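Acyl-coenzyme A oxidase 1 (Yarrowia lipolytica, PDB 5Y9D) catalyses the FAD-dependent oxidation of saturated acyl-CoA by molecular oxygen to (2E)-enoyl-CoA and hydrogen peroxide in peroxisomal fatty acid beta-oxidation. Local coordinates at residues Q59-E62 and K63-S67. Numbering follows the deposited sequence.
Sequences QIVE and KIMSS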
loop_
_atom_site.group_PDB
_atom_site.type_symbol
_atom_site.label_atom_id
_atom_site.label_comp_id
_atom_site.label_asym_id
_atom_site.label_seq_id
_atom_site.Cartn_x
_atom_site.Cartn_y
_atom_site.Cartn_z
ATOM N N GLN A 59 -13.898 19.943 23.511
ATOM C CA GLN A 59 -15.259 20.420 23.305
ATOM C C GLN A 59 -15.433 20.987 21.911
ATOM O O GLN A 59 -16.455 20.752 21.271
ATOM C CB GLN A 59 -15.667 21.439 24.354
ATOM C CG GLN A 59 -16.270 20.809 25.604
ATOM C CD GLN A 59 -16.674 21.862 26.630
ATOM O OE1 GLN A 59 -17.491 22.761 26.333
ATOM N NE2 GLN A 59 -16.092 21.773 27.836
ATOM N N ILE A 60 -14.419 21.712 21.446
ATOM C CA ILE A 60 -14.440 22.322 20.133
ATOM C C ILE A 60 -14.380 21.219 19.085
ATOM O O ILE A 60 -15.097 21.245 18.084
ATOM C CB ILE A 60 -13.279 23.315 19.989
ATOM C CG1 ILE A 60 -13.593 24.570 20.794
ATOM C CG2 ILE A 60 -13.043 23.707 18.535
ATOM C CD1 ILE A 60 -12.408 25.512 20.956
ATOM N N VAL A 61 -13.534 20.236 19.322
ATOM C CA VAL A 61 -13.439 19.082 18.415
ATOM C C VAL A 61 -14.750 18.306 18.337
ATOM O O VAL A 61 -15.143 17.877 17.243
ATOM C CB VAL A 61 -12.264 18.169 18.808
ATOM C CG1 VAL A 61 -12.400 16.768 18.215
ATOM C CG2 VAL A 61 -10.969 18.847 18.385
ATOM N N GLU A 62 -15.431 18.159 19.472
ATOM C CA GLU A 62 -16.746 17.495 19.498
ATOM C C GLU A 62 -17.821 18.289 18.734
ATOM O O GLU A 62 -18.551 17.696 17.955
ATOM C CB GLU A 62 -17.173 17.156 20.939
ATOM C CG GLU A 62 -16.482 15.864 21.401
ATOM C CD GLU A 62 -16.657 15.512 22.877
ATOM O OE1 GLU A 62 -16.941 16.413 23.712
ATOM O OE2 GLU A 62 -16.473 14.312 23.205
ATOM N N LYS A 63 -17.884 19.607 18.932
ATOM C CA LYS A 63 -18.741 20.477 18.127
ATOM C C LYS A 63 -18.516 20.320 16.623
ATOM O O LYS A 63 -19.476 20.324 15.862
ATOM C CB LYS A 63 -18.573 21.956 18.483
ATOM C CG LYS A 63 -19.700 22.555 19.324
ATOM C CD LYS A 63 -19.525 24.061 19.564
ATOM C CE LYS A 63 -18.528 24.376 20.677
ATOM N NZ LYS A 63 -18.625 25.777 21.195
ATOM N N ILE A 64 -17.274 20.190 16.176
ATOM C CA ILE A 64 -17.057 20.060 14.749
ATOM C C ILE A 64 -17.669 18.742 14.292
ATOM O O ILE A 64 -18.332 18.672 13.248
ATOM C CB ILE A 64 -15.565 20.065 14.325
ATOM C CG1 ILE A 64 -14.795 21.281 14.825
ATOM C CG2 ILE A 64 -15.464 19.988 12.816
ATOM C CD1 ILE A 64 -15.552 22.550 14.694
ATOM N N MET A 65 -17.419 17.695 15.075
ATOM C CA MET A 65 -17.755 16.335 14.671
ATOM C C MET A 65 -19.224 16.063 14.658
ATOM O O MET A 65 -19.662 15.324 13.786
ATOM C CB MET A 65 -17.030 15.316 15.533
ATOM C CG MET A 65 -15.547 15.352 15.230
ATOM S SD MET A 65 -14.530 14.514 16.436
ATOM C CE MET A 65 -14.517 12.911 15.656
ATOM N N SER A 66 -20.000 16.651 15.577
ATOM C CA SER A 66 -21.459 16.492 15.486
ATOM C C SER A 66 -22.038 17.237 14.292
ATOM O O SER A 66 -23.049 16.823 13.739
ATOM C CB SER A 66 -22.198 16.968 16.725
ATOM O OG SER A 66 -21.300 17.265 17.742
ATOM N N SER A 67 -21.449 18.361 13.911
ATOM C CA SER A 67 -21.929 19.009 12.703
ATOM C C SER A 67 -21.701 18.103 11.546
ATOM O O SER A 67 -22.620 17.870 10.775
ATOM C CB SER A 67 -21.262 20.337 12.445
ATOM O OG SER A 67 -21.620 21.197 13.495
#
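Val-61 and Met-65, one turn apart on the helix spanning residues 55-70, lie side by side and point the same way, with CG1 of Val-61 3.6 Å from SD of Met-65. The valine torsion accounts for this: CG1 stands anti to the backbone N (chi1 161°), which brings this methyl, rather than CG2, to the sulfur. Ile-64 and Met-65 are both buried; CG1 of Ile-64 lies 3.3 Å from O of Ile-60, and the Ile-60 and Ile-64 side chains both meet helix 107-118, at Leu-109 and Trp-112 and at Arg-113 and Leu-116 respectively. The loose side is that of Gln-59 and Lys-63, both exposed; no side-chain pair links them, and they are joined by the backbone bond from N of Lys-63 to O of Gln-59 (3.0 Å, 171° at the hydrogen). This two-sidedness is consistent with an amphipathic helix. Glu-62, only partly exposed, turns its carboxylate to a salt bridge with Arg-45, while its carbonyl O accepts two donors from Ser-66: N at 3.0 Å, nearly in line with the C=O, and OG at 2.8 Å, above the carbonyl plane. The serine hydroxyl is thus satisfied within its own helix, and two donors grip O of Glu-62.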